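Local coordinates for polymerase X (Deinococcus radiodurans, PDB 2W9M), which probably catalyses template-directed DNA synthesis in DNA repair as a family X polymerase, and carries a zinc-binding PHP domain with likely phosphoesterase activity, at residues A176-L180 against D208-L213; E305-L311 against W499-L503; P316-V322 against R534-P540. All coordinates share one frame; numbering follows the deposited sequence.

Contact 1: residues A176-L180 against D208-L213; sequences ALTDL and DVLARL
L177 and L180 reach from the turn that follows helix 163-176 to helix 206-212 and the residue after it, and most of what joins the two is apolar. The two methyls of L177 have different partners: CD1 rests on the aliphatic root of R212, 3.6 Å from its CB, while CD2 meets CD1 of L213 at 3.7 Å, the two leucine side chains crossing at about a right angle. A176 adds its CB against CD2 of L213 (3.9 Å). One turn of the helix earlier, L180 CD1 touches both the CB of D208 and CG2 of V209, 3.9 Å from the latter.

No hydrogen bond crosses the contact; the charged end of R212 meets carbon instead. R212 bends at chi2 (-138°), which swings its chain back beside the helix; L180 CD2 then sits over one face of the guanidinium, 3.8 Å above the plane and toward its rim. NE makes a weak bond to D208 O, within the same helix. The carboxylate of D179 stays apart from this arginine, with OD1 5.6 Å from R212 NH1, so any attraction is probably modest.

Beneath the leucines lies the mixed sheet: L180 and V209 share V202 of strand 194-203, L177 also touches L200 there, and L177 and L213 converge on I235 of strand 231-238. The turn and the helix thus pack together across neighbouring parallel strands.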
ATOM      1  N   ALA A 176     -10.445 -23.508  -4.835  1.00 34.12           N
ATOM      2  CA  ALA A 176     -10.355 -24.967  -4.848  1.00 38.97           C
ATOM      3  C   ALA A 176     -11.299 -25.620  -3.839  1.00 35.22           C
ATOM      4  O   ALA A 176     -11.448 -26.841  -3.819  1.00 40.99           O
ATOM      5  CB  ALA A 176      -8.922 -25.408  -4.588  1.00 29.07           C
ATOM      6  N   LEU A 177     -11.938 -24.796  -3.014  1.00 42.51           N
ATOM      7  CA  LEU A 177     -12.802 -25.279  -1.940  1.00 41.88           C
ATOM      8  C   LEU A 177     -14.243 -24.827  -2.127  1.00 43.06           C
ATOM      9  O   LEU A 177     -14.987 -24.691  -1.154  1.00 43.56           O
ATOM     10  CB  LEU A 177     -12.288 -24.758  -0.597  1.00 31.39           C
ATOM     11  CG  LEU A 177     -11.218 -25.564   0.138  1.00 38.29           C
ATOM     12  CD1 LEU A 177     -10.579 -26.609  -0.756  1.00 43.93           C
ATOM     13  CD2 LEU A 177     -10.175 -24.621   0.723  1.00 34.69           C
ATOM     14  N   THR A 178     -14.637 -24.609  -3.379  1.00 51.49           N
ATOM     15  CA  THR A 178     -15.901 -23.934  -3.692  1.00 50.36           C
ATOM     16  C   THR A 178     -17.148 -24.539  -3.034  1.00 57.21           C
ATOM     17  O   THR A 178     -17.991 -23.807  -2.505  1.00 51.66           O
ATOM     18  CB  THR A 178     -16.127 -23.826  -5.216  1.00 44.32           C
ATOM     19  OG1 THR A 178     -14.950 -23.296  -5.835  1.00 53.71           O
ATOM     20  CG2 THR A 178     -17.297 -22.902  -5.511  1.00 37.21           C
ATOM     21  N   ASP A 179     -17.276 -25.864  -3.071  1.00 44.26           N
ATOM     22  CA  ASP A 179     -18.476 -26.509  -2.535  1.00 41.61           C
ATOM     23  C   ASP A 179     -18.484 -26.669  -1.015  1.00 54.33           C
ATOM     24  O   ASP A 179     -19.429 -27.228  -0.456  1.00 45.60           O
ATOM     25  CB  ASP A 179     -18.752 -27.849  -3.222  1.00 46.30           C
ATOM     26  CG  ASP A 179     -19.951 -27.785  -4.155  1.00 82.53           C
ATOM     27  OD1 ASP A 179     -19.932 -26.974  -5.108  1.00 70.15           O
ATOM     28  OD2 ASP A 179     -20.919 -28.545  -3.931  1.00 83.52           O
ATOM     29  N   LEU A 180     -17.437 -26.177  -0.357  1.00 55.66           N
ATOM     30  CA  LEU A 180     -17.365 -26.188   1.101  1.00 34.44           C
ATOM     31  C   LEU A 180     -17.689 -24.803   1.648  1.00 31.96           C
ATOM     32  O   LEU A 180     -17.495 -24.528   2.830  1.00 36.67           O
ATOM     33  CB  LEU A 180     -15.982 -26.642   1.575  1.00 26.78           C
ATOM     34  CG  LEU A 180     -15.425 -27.893   0.896  1.00 36.74           C
ATOM     35  CD1 LEU A 180     -14.104 -28.316   1.524  1.00 36.77           C
ATOM     36  CD2 LEU A 180     -16.434 -29.032   0.951  1.00 38.93           C
ATOM     37  N   ASP A 208     -12.657 -33.621   3.485  1.00 51.14           N
ATOM     38  CA  ASP A 208     -13.220 -32.844   2.390  1.00 46.28           C
ATOM     39  C   ASP A 208     -12.182 -31.852   1.878  1.00 57.12           C
ATOM     40  O   ASP A 208     -11.983 -31.711   0.671  1.00 59.27           O
ATOM     41  CB  ASP A 208     -14.471 -32.094   2.857  1.00 40.28           C
ATOM     42  CG  ASP A 208     -15.603 -33.028   3.246  1.00 61.52           C
ATOM     43  OD1 ASP A 208     -15.771 -34.067   2.571  1.00 60.12           O
ATOM     44  OD2 ASP A 208     -16.328 -32.719   4.221  1.00 54.10           O
ATOM     45  N   VAL A 209     -11.520 -31.174   2.813  1.00 47.40           N
ATOM     46  CA  VAL A 209     -10.491 -30.194   2.493  1.00 38.28           C
ATOM     47  C   VAL A 209      -9.239 -30.872   1.954  1.00 48.92           C
ATOM     48  O   VAL A 209      -8.597 -30.377   1.027  1.00 52.95           O
ATOM     49  CB  VAL A 209     -10.102 -29.377   3.743  1.00 38.08           C
ATOM     50  CG1 VAL A 209      -8.915 -28.472   3.444  1.00 38.62           C
ATOM     51  CG2 VAL A 209     -11.291 -28.571   4.245  1.00 40.43           C
ATOM     52  N   LEU A 210      -8.900 -32.013   2.542  1.00 47.93           N
ATOM     53  CA  LEU A 210      -7.690 -32.739   2.182  1.00 47.09           C
ATOM     54  C   LEU A 210      -7.797 -33.341   0.779  1.00 52.97           C
ATOM     55  O   LEU A 210      -6.788 -33.675   0.157  1.00 63.63           O
ATOM     56  CB  LEU A 210      -7.423 -33.834   3.217  1.00 52.64           C
ATOM     57  CG  LEU A 210      -6.022 -33.896   3.819  1.00 43.13           C
ATOM     58  CD1 LEU A 210      -5.426 -32.510   3.903  1.00 39.14           C
ATOM     59  CD2 LEU A 210      -6.074 -34.537   5.196  1.00 53.45           C
ATOM     60  N   ALA A 211      -9.026 -33.468   0.286  1.00 52.42           N
ATOM     61  CA  ALA A 211      -9.279 -34.043  -1.033  1.00 45.15           C
ATOM     62  C   ALA A 211      -9.104 -33.023  -2.158  1.00 55.01           C
ATOM     63  O   ALA A 211      -8.865 -33.397  -3.309  1.00 54.03           O
ATOM     64  CB  ALA A 211     -10.674 -34.648  -1.085  1.00 42.48           C
ATOM     65  N   ARG A 212      -9.232 -31.739  -1.828  1.00 53.04           N
ATOM     66  CA  ARG A 212      -9.075 -30.676  -2.820  1.00 43.54           C
ATOM     67  C   ARG A 212      -7.728 -29.986  -2.640  1.00 42.36           C
ATOM     68  O   ARG A 212      -7.198 -29.380  -3.573  1.00 51.10           O
ATOM     69  CB  ARG A 212     -10.224 -29.670  -2.712  1.00 32.37           C
ATOM     70  CG  ARG A 212     -11.417 -30.242  -1.982  1.00 42.35           C
ATOM     71  CD  ARG A 212     -12.749 -29.895  -2.624  1.00 33.72           C
ATOM     72  NE  ARG A 212     -13.791 -30.754  -2.066  1.00 45.47           N
ATOM     73  CZ  ARG A 212     -15.057 -30.767  -2.469  1.00 60.85           C
ATOM     74  NH1 ARG A 212     -15.455 -29.958  -3.442  1.00 52.64           N
ATOM     75  NH2 ARG A 212     -15.926 -31.592  -1.897  1.00 66.41           N
ATOM     76  N   LEU A 213      -7.181 -30.087  -1.433  1.00 45.86           N
ATOM     77  CA  LEU A 213      -5.848 -29.576  -1.137  1.00 42.86           C
ATOM     78  C   LEU A 213      -5.062 -30.638  -0.381  1.00 54.85           C
ATOM     79  O   LEU A 213      -5.005 -30.620   0.849  1.00 51.29           O
ATOM     80  CB  LEU A 213      -5.929 -28.293  -0.309  1.00 37.42           C
ATOM     81  CG  LEU A 213      -6.711 -27.126  -0.918  1.00 34.07           C
ATOM     82  CD1 LEU A 213      -6.756 -25.940   0.035  1.00 30.90           C
ATOM     83  CD2 LEU A 213      -6.124 -26.718  -2.256  1.00 26.37           C
TER

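Contact 2: residues E305-L311 against W499-L503; sequences EPEHDDL and WREAL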
ATOM      1  N   GLU A 305     -11.600  -5.233  16.441  1.00 34.37           N
ATOM      2  CA  GLU A 305     -10.256  -4.990  16.953  1.00 35.96           C
ATOM      3  C   GLU A 305     -10.345  -4.483  18.387  1.00 35.59           C
ATOM      4  O   GLU A 305     -11.384  -3.972  18.801  1.00 43.73           O
ATOM      5  CB  GLU A 305      -9.533  -3.945  16.099  1.00 40.68           C
ATOM      6  CG  GLU A 305      -9.600  -4.189  14.608  1.00 34.46           C
ATOM      7  CD  GLU A 305      -8.806  -5.403  14.172  1.00 44.93           C
ATOM      8  OE1 GLU A 305      -7.816  -5.755  14.848  1.00 47.07           O
ATOM      9  OE2 GLU A 305      -9.171  -6.004  13.141  1.00 53.68           O
ATOM     10  N   PRO A 306      -9.253  -4.612  19.152  1.00 40.16           N
ATOM     11  CA  PRO A 306      -9.250  -4.087  20.522  1.00 34.34           C
ATOM     12  C   PRO A 306      -9.649  -2.610  20.591  1.00 37.90           C
ATOM     13  O   PRO A 306     -10.431  -2.230  21.459  1.00 43.95           O
ATOM     14  CB  PRO A 306      -7.795  -4.270  20.961  1.00 33.41           C
ATOM     15  CG  PRO A 306      -7.294  -5.408  20.130  1.00 33.06           C
ATOM     16  CD  PRO A 306      -7.992  -5.296  18.810  1.00 32.83           C
ATOM     17  N   GLU A 307      -9.124  -1.793  19.683  1.00 46.73           N
ATOM     18  CA  GLU A 307      -9.366  -0.348  19.705  1.00 31.74           C
ATOM     19  C   GLU A 307     -10.848  -0.007  19.554  1.00 33.96           C
ATOM     20  O   GLU A 307     -11.257   1.134  19.787  1.00 37.36           O
ATOM     21  CB  GLU A 307      -8.553   0.359  18.608  1.00 31.64           C
ATOM     22  CG  GLU A 307      -7.033   0.227  18.739  1.00 37.38           C
ATOM     23  CD  GLU A 307      -6.519  -1.160  18.374  1.00 53.09           C
ATOM     24  OE1 GLU A 307      -7.228  -1.888  17.646  1.00 55.33           O
ATOM     25  OE2 GLU A 307      -5.406  -1.523  18.816  1.00 62.41           O
ATOM     26  N   HIS A 308     -11.643  -0.996  19.159  1.00 30.98           N
ATOM     27  CA  HIS A 308     -13.075  -0.805  18.937  1.00 34.86           C
ATOM     28  C   HIS A 308     -13.931  -1.150  20.162  1.00 39.56           C
ATOM     29  O   HIS A 308     -15.108  -0.797  20.218  1.00 44.69           O
ATOM     30  CB  HIS A 308     -13.553  -1.664  17.763  1.00 31.39           C
ATOM     31  CG  HIS A 308     -13.051  -1.216  16.427  1.00 40.88           C
ATOM     32  ND1 HIS A 308     -12.078  -1.901  15.729  1.00 40.31           N
ATOM     33  CD2 HIS A 308     -13.404  -0.168  15.649  1.00 33.81           C
ATOM     34  CE1 HIS A 308     -11.849  -1.286  14.582  1.00 34.36           C
ATOM     35  NE2 HIS A 308     -12.641  -0.232  14.509  1.00 35.89           N
ATOM     36  N   ASP A 309     -13.345  -1.848  21.130  1.00 33.74           N
ATOM     37  CA  ASP A 309     -14.105  -2.402  22.255  1.00 41.01           C
ATOM     38  C   ASP A 309     -15.113  -1.441  22.892  1.00 40.95           C
ATOM     39  O   ASP A 309     -16.228  -1.839  23.222  1.00 37.37           O
ATOM     40  CB  ASP A 309     -13.162  -2.952  23.327  1.00 30.41           C
ATOM     41  CG  ASP A 309     -12.673  -4.351  23.011  1.00 45.20           C
ATOM     42  OD1 ASP A 309     -13.126  -4.929  21.997  1.00 45.12           O
ATOM     43  OD2 ASP A 309     -11.837  -4.875  23.782  1.00 52.07           O
ATOM     44  N   ASP A 310     -14.725  -0.183  23.062  1.00 39.91           N
ATOM     45  CA  ASP A 310     -15.589   0.783  23.737  1.00 47.79           C
ATOM     46  C   ASP A 310     -16.238   1.785  22.777  1.00 53.44           C
ATOM     47  O   ASP A 310     -17.079   2.587  23.184  1.00 60.15           O
ATOM     48  CB  ASP A 310     -14.804   1.527  24.822  1.00 51.78           C
ATOM     49  CG  ASP A 310     -14.146   0.585  25.819  1.00 74.77           C
ATOM     50  OD1 ASP A 310     -14.643  -0.552  25.991  1.00 69.15           O
ATOM     51  OD2 ASP A 310     -13.131   0.982  26.434  1.00 76.61           O
ATOM     52  N   LEU A 311     -15.854   1.726  21.503  1.00 49.71           N
ATOM     53  CA  LEU A 311     -16.303   2.704  20.511  1.00 36.88           C
ATOM     54  C   LEU A 311     -17.346   2.178  19.525  1.00 37.85           C
ATOM     55  O   LEU A 311     -18.191   2.935  19.053  1.00 37.64           O
ATOM     56  CB  LEU A 311     -15.108   3.210  19.698  1.00 45.01           C
ATOM     57  CG  LEU A 311     -13.981   3.911  20.450  1.00 60.44           C
ATOM     58  CD1 LEU A 311     -12.753   4.029  19.563  1.00 48.49           C
ATOM     59  CD2 LEU A 311     -14.436   5.279  20.945  1.00 65.27           C
ATOM     60  N   TRP A 499      -5.229   3.296  10.164  1.00 26.46           N
ATOM     61  CA  TRP A 499      -6.664   3.348  10.445  1.00 27.01           C
ATOM     62  C   TRP A 499      -6.934   3.716  11.900  1.00 31.41           C
ATOM     63  O   TRP A 499      -7.994   4.245  12.223  1.00 30.32           O
ATOM     64  CB  TRP A 499      -7.373   2.041  10.071  1.00 21.15           C
ATOM     65  CG  TRP A 499      -7.004   0.864  10.925  1.00 25.12           C
ATOM     66  CD1 TRP A 499      -6.062  -0.082  10.648  1.00 34.86           C
ATOM     67  CD2 TRP A 499      -7.573   0.503  12.193  1.00 30.50           C
ATOM     68  NE1 TRP A 499      -6.003  -1.006  11.663  1.00 40.65           N
ATOM     69  CE2 TRP A 499      -6.919  -0.670  12.622  1.00 43.46           C
ATOM     70  CE3 TRP A 499      -8.563   1.060  13.004  1.00 33.74           C
ATOM     71  CZ2 TRP A 499      -7.231  -1.297  13.828  1.00 31.05           C
ATOM     72  CZ3 TRP A 499      -8.870   0.435  14.198  1.00 34.98           C
ATOM     73  CH2 TRP A 499      -8.205  -0.730  14.599  1.00 35.98           C
ATOM     74  N   ARG A 500      -5.967   3.450  12.771  1.00 29.09           N
ATOM     75  CA  ARG A 500      -6.111   3.793  14.179  1.00 25.11           C
ATOM     76  C   ARG A 500      -6.144   5.297  14.376  1.00 20.99           C
ATOM     77  O   ARG A 500      -6.916   5.799  15.182  1.00 30.41           O
ATOM     78  CB  ARG A 500      -4.992   3.166  15.011  1.00 22.75           C
ATOM     79  CG  ARG A 500      -5.154   1.670  15.200  1.00 24.60           C
ATOM     80  CD  ARG A 500      -3.841   0.997  15.543  1.00 25.77           C
ATOM     81  NE  ARG A 500      -3.933  -0.449  15.367  1.00 43.95           N
ATOM     82  CZ  ARG A 500      -3.728  -1.073  14.212  1.00 47.49           C
ATOM     83  NH1 ARG A 500      -3.414  -0.376  13.128  1.00 50.04           N
ATOM     84  NH2 ARG A 500      -3.838  -2.392  14.140  1.00 36.59           N
ATOM     85  N   GLU A 501      -5.306   6.016  13.638  1.00 28.32           N
ATOM     86  CA  GLU A 501      -5.284   7.473  13.724  1.00 21.73           C
ATOM     87  C   GLU A 501      -6.486   8.095  13.016  1.00 21.52           C
ATOM     88  O   GLU A 501      -7.005   9.122  13.450  1.00 41.00           O
ATOM     89  CB  GLU A 501      -3.979   8.029  13.159  1.00 26.27           C
ATOM     90  CG  GLU A 501      -2.737   7.566  13.910  1.00 40.79           C
ATOM     91  CD  GLU A 501      -2.715   8.024  15.361  1.00 54.15           C
ATOM     92  OE1 GLU A 501      -3.564   8.859  15.744  1.00 49.68           O
ATOM     93  OE2 GLU A 501      -1.844   7.549  16.120  1.00 52.07           O
ATOM     94  N   ALA A 502      -6.927   7.465  11.931  1.00 22.21           N
ATOM     95  CA  ALA A 502      -8.131   7.890  11.223  1.00 28.02           C
ATOM     96  C   ALA A 502      -9.371   7.739  12.103  1.00 26.88           C
ATOM     97  O   ALA A 502     -10.279   8.563  12.057  1.00 29.01           O
ATOM     98  CB  ALA A 502      -8.299   7.093   9.940  1.00 23.46           C
ATOM     99  N   LEU A 503      -9.403   6.672  12.896  1.00 31.22           N
ATOM    100  CA  LEU A 503     -10.503   6.434  13.826  1.00 34.29           C
ATOM    101  C   LEU A 503     -10.604   7.571  14.838  1.00 28.07           C
ATOM    102  O   LEU A 503     -11.696   8.027  15.160  1.00 34.13           O
ATOM    103  CB  LEU A 503     -10.315   5.096  14.555  1.00 20.88           C
ATOM    104  CG  LEU A 503     -11.391   4.701  15.570  1.00 24.83           C
ATOM    105  CD1 LEU A 503     -12.756   4.616  14.910  1.00 28.76           C
ATOM    106  CD2 LEU A 503     -11.036   3.383  16.236  1.00 29.73           C
TER
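W499 pushes the far rim of its six-membered ring into a pocket made by E305, E307 and H308. Its CG lies between the backbone N and the carbonyl carbon (chi1 68°), which carries the indole toward 305-311. The H308 ring is almost parallel to it, planes 2° apart, but slid so far that the two barely overlap; the nearest atoms are H308 CE1 and W499 CZ3 at 3.5 Å. H308 NE2 is held by the backbone O of K535, whose ammonium also makes a cation-pi contact with W499.

E305 lays its CG 3.7 Å from W499 CH2 and sends its carboxylate on to R190. E307 bends at chi2 (74°), bringing OE1 to 3.4 Å from W499 CH2 and OE2 to the edge of the R500 guanidinium, a long salt bridge of 3.9 Å to NE. R500 also forms salt bridges with D498 and E193, and W499 CZ2 sits over the centre of one guanidinium face. One helical turn on, L503 CD2 touches L311 CD1 at 3.8 Å.

Charged groups thus surround the tryptophan where the loop between helix 287-293 and strand 329-333 packs against helix 499-505 of the C-terminal PHP domain characteristic of bacterial PolX.

Contact 3: residues P316-V322 against R534-P540; sequences PDPAELV and RKAGLTP
R534, on the last turn of helix 526-535, reaches over L321 and V322 just before the Schellman motif that ends the helix at G537. Its CB is 4.0 Å from L321 CD1. CG and CD both pass V322 O, each at 3.4 Å, and a bend at chi3 (64°) turns the guanidinium back along the linker. NE passes the same oxygen at a greater distance, and CZ lies near L321 CB, which covers one face of the group near its rim. NH1 donates to V322 O at 2.8 Å; the acceptor lies close to the guanidinium plane, whereas the donor stands 45° out of the carbonyl plane, off the lone pairs. NH2 comes near P318 O and forms a salt bridge with E302.

Beyond the helix the chain runs extended, and V322 N donates to L538 O in a fairly straight bond (165°). L321 drives CD2 into the same turn, 3.4 Å from G537 C, where G537, with positive phi, takes the chain out of the helix. P316, at the start of its segment, sets its CG beside G537 O.

The turn at 317-320 is tied up internally: D317 OD1 accepts from A319 N in an Asx turn, and E320 OE1 receives D317 N. The carbonyl of E320 faces 534-540, its O lying 3.4 Å from T539 CG2 and 3.3 Å from P540 CD.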
ATOM      1  N   PRO A 316     -20.848   3.932  12.236  1.00 38.45           N
ATOM      2  CA  PRO A 316     -21.898   3.689  11.238  1.00 36.01           C
ATOM      3  C   PRO A 316     -22.150   2.209  10.976  1.00 43.82           C
ATOM      4  O   PRO A 316     -21.271   1.371  11.188  1.00 35.66           O
ATOM      5  CB  PRO A 316     -21.337   4.348   9.972  1.00 22.65           C
ATOM      6  CG  PRO A 316     -20.364   5.350  10.463  1.00 28.60           C
ATOM      7  CD  PRO A 316     -19.753   4.752  11.688  1.00 34.25           C
ATOM      8  N   ASP A 317     -23.361   1.903  10.522  1.00 38.97           N
ATOM      9  CA  ASP A 317     -23.705   0.567  10.061  1.00 37.15           C
ATOM     10  C   ASP A 317     -22.845   0.271   8.839  1.00 41.71           C
ATOM     11  O   ASP A 317     -22.583   1.160   8.032  1.00 37.50           O
ATOM     12  CB  ASP A 317     -25.199   0.512   9.706  1.00 60.10           C
ATOM     13  CG  ASP A 317     -25.647  -0.858   9.223  1.00 61.19           C
ATOM     14  OD1 ASP A 317     -25.234  -1.270   8.117  1.00 57.73           O
ATOM     15  OD2 ASP A 317     -26.438  -1.510   9.937  1.00 70.25           O
ATOM     16  N   PRO A 318     -22.384  -0.978   8.709  1.00 38.07           N
ATOM     17  CA  PRO A 318     -21.529  -1.363   7.584  1.00 40.70           C
ATOM     18  C   PRO A 318     -22.069  -0.888   6.234  1.00 37.13           C
ATOM     19  O   PRO A 318     -21.287  -0.492   5.368  1.00 44.66           O
ATOM     20  CB  PRO A 318     -21.540  -2.889   7.656  1.00 40.03           C
ATOM     21  CG  PRO A 318     -21.714  -3.177   9.105  1.00 40.73           C
ATOM     22  CD  PRO A 318     -22.613  -2.098   9.638  1.00 36.90           C
ATOM     23  N   ALA A 319     -23.386  -0.920   6.066  1.00 41.86           N
ATOM     24  CA  ALA A 319     -24.012  -0.539   4.803  1.00 38.29           C
ATOM     25  C   ALA A 319     -23.887   0.954   4.495  1.00 37.58           C
ATOM     26  O   ALA A 319     -24.203   1.390   3.387  1.00 44.95           O
ATOM     27  CB  ALA A 319     -25.471  -0.967   4.784  1.00 44.03           C
ATOM     28  N   GLU A 320     -23.425   1.731   5.470  1.00 31.55           N
ATOM     29  CA  GLU A 320     -23.225   3.168   5.285  1.00 36.06           C
ATOM     30  C   GLU A 320     -21.768   3.512   4.983  1.00 31.84           C
ATOM     31  O   GLU A 320     -21.469   4.619   4.543  1.00 30.65           O
ATOM     32  CB  GLU A 320     -23.665   3.940   6.532  1.00 39.83           C
ATOM     33  CG  GLU A 320     -25.122   3.767   6.913  1.00 51.24           C
ATOM     34  CD  GLU A 320     -25.451   4.427   8.243  1.00 73.43           C
ATOM     35  OE1 GLU A 320     -24.815   4.080   9.266  1.00 63.11           O
ATOM     36  OE2 GLU A 320     -26.349   5.295   8.265  1.00 91.53           O
ATOM     37  N   LEU A 321     -20.867   2.565   5.228  1.00 33.33           N
ATOM     38  CA  LEU A 321     -19.434   2.815   5.091  1.00 30.67           C
ATOM     39  C   LEU A 321     -18.972   2.857   3.631  1.00 30.08           C
ATOM     40  O   LEU A 321     -19.622   2.306   2.740  1.00 23.74           O
ATOM     41  CB  LEU A 321     -18.630   1.773   5.875  1.00 30.87           C
ATOM     42  CG  LEU A 321     -18.854   1.721   7.392  1.00 30.33           C
ATOM     43  CD1 LEU A 321     -18.100   0.555   8.005  1.00 30.67           C
ATOM     44  CD2 LEU A 321     -18.444   3.019   8.055  1.00 28.17           C
ATOM     45  N   VAL A 322     -17.844   3.518   3.395  1.00 19.61           N
ATOM     46  CA  VAL A 322     -17.314   3.661   2.045  1.00 29.10           C
ATOM     47  C   VAL A 322     -16.991   2.301   1.419  1.00 37.87           C
ATOM     48  O   VAL A 322     -16.630   1.352   2.119  1.00 31.62           O
ATOM     49  CB  VAL A 322     -16.064   4.571   2.031  1.00 27.68           C
ATOM     50  CG1 VAL A 322     -14.954   3.969   2.880  1.00 21.04           C
ATOM     51  CG2 VAL A 322     -15.587   4.814   0.613  1.00 27.94           C
ATOM     52  N   ARG A 534     -12.868   1.550   6.421  1.00 21.82           N
ATOM     53  CA  ARG A 534     -14.080   1.015   7.032  1.00 32.79           C
ATOM     54  C   ARG A 534     -13.901   0.702   8.521  1.00 33.49           C
ATOM     55  O   ARG A 534     -14.830   0.852   9.310  1.00 25.27           O
ATOM     56  CB  ARG A 534     -14.575  -0.210   6.266  1.00 21.50           C
ATOM     57  CG  ARG A 534     -15.017   0.118   4.851  1.00 24.53           C
ATOM     58  CD  ARG A 534     -15.229  -1.135   4.036  1.00 19.11           C
ATOM     59  NE  ARG A 534     -16.320  -1.945   4.566  1.00 28.83           N
ATOM     60  CZ  ARG A 534     -17.596  -1.790   4.224  1.00 37.66           C
ATOM     61  NH1 ARG A 534     -17.939  -0.848   3.356  1.00 30.09           N
ATOM     62  NH2 ARG A 534     -18.530  -2.576   4.750  1.00 25.03           N
ATOM     63  N   LYS A 535     -12.704   0.280   8.903  1.00 29.38           N
ATOM     64  CA  LYS A 535     -12.409   0.061  10.313  1.00 27.95           C
ATOM     65  C   LYS A 535     -12.397   1.386  11.069  1.00 34.37           C
ATOM     66  O   LYS A 535     -12.673   1.428  12.264  1.00 33.95           O
ATOM     67  CB  LYS A 535     -11.076  -0.671  10.473  1.00 21.00           C
ATOM     68  CG  LYS A 535     -11.098  -2.073   9.886  1.00 37.94           C
ATOM     69  CD  LYS A 535      -9.714  -2.537   9.478  1.00 40.29           C
ATOM     70  CE  LYS A 535      -8.826  -2.776  10.685  1.00 48.67           C
ATOM     71  NZ  LYS A 535      -7.411  -2.999  10.269  1.00 61.27           N
ATOM     72  N   ALA A 536     -12.082   2.470  10.368  1.00 26.66           N
ATOM     73  CA  ALA A 536     -12.084   3.785  10.986  1.00 22.04           C
ATOM     74  C   ALA A 536     -13.504   4.346  11.037  1.00 26.09           C
ATOM     75  O   ALA A 536     -13.765   5.347  11.700  1.00 37.62           O
ATOM     76  CB  ALA A 536     -11.151   4.727  10.244  1.00 19.57           C
ATOM     77  N   GLY A 537     -14.422   3.693  10.334  1.00 29.18           N
ATOM     78  CA  GLY A 537     -15.816   4.104  10.342  1.00 34.20           C
ATOM     79  C   GLY A 537     -16.137   5.215   9.354  1.00 32.49           C
ATOM     80  O   GLY A 537     -17.055   6.006   9.572  1.00 29.35           O
ATOM     81  N   LEU A 538     -15.394   5.268   8.255  1.00 22.19           N
ATOM     82  CA  LEU A 538     -15.578   6.338   7.283  1.00 28.34           C
ATOM     83  C   LEU A 538     -16.697   6.027   6.295  1.00 29.22           C
ATOM     84  O   LEU A 538     -16.844   4.892   5.838  1.00 31.22           O
ATOM     85  CB  LEU A 538     -14.275   6.621   6.529  1.00 20.13           C
ATOM     86  CG  LEU A 538     -13.084   7.057   7.384  1.00 23.90           C
ATOM     87  CD1 LEU A 538     -11.947   7.526   6.492  1.00 18.47           C
ATOM     88  CD2 LEU A 538     -13.492   8.148   8.365  1.00 18.36           C
ATOM     89  N   THR A 539     -17.486   7.050   5.981  1.00 20.85           N
ATOM     90  CA  THR A 539     -18.532   6.958   4.968  1.00 29.87           C
ATOM     91  C   THR A 539     -18.081   7.695   3.706  1.00 32.67           C
ATOM     92  O   THR A 539     -17.070   8.401   3.723  1.00 28.23           O
ATOM     93  CB  THR A 539     -19.841   7.595   5.469  1.00 36.18           C
ATOM     94  OG1 THR A 539     -19.625   8.987   5.737  1.00 30.74           O
ATOM     95  CG2 THR A 539     -20.325   6.908   6.741  1.00 34.02           C
ATOM     96  N   PRO A 540     -18.825   7.539   2.602  1.00 32.81           N
ATOM     97  CA  PRO A 540     -18.457   8.284   1.394  1.00 27.85           C
ATOM     98  C   PRO A 540     -18.347   9.782   1.661  1.00 30.06           C
ATOM     99  O   PRO A 540     -17.615  10.471   0.953  1.00 34.04           O
ATOM    100  CB  PRO A 540     -19.620   8.003   0.444  1.00 24.46           C
ATOM    101  CG  PRO A 540     -20.146   6.686   0.880  1.00 22.46           C
ATOM    102  CD  PRO A 540     -19.956   6.625   2.367  1.00 27.52           C
TER

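In the fold
Contacts 2 and 3 are neighbours, with centres 13 Å apart, and they touch directly: L503 CD1 comes within 3.4 Å of A536 O, and A502 packs on A536. Their segments alternate along the chain, two parts of the linker between helix 287-293 and strand 329-333 meeting helix 499-505 and then the end of helix 526-535, elements that flank edge strand 511-514 of the parallel PHP sheet. Contact 1 comes earlier in sequence and stands apart, its centre 35 Å from contact 2 and 33 Å from contact 3, on the mixed sheet of the polymerase part. Contact 1 is therefore internal to the polymerase region, whereas the other two lie where the linker meets the PHP domain.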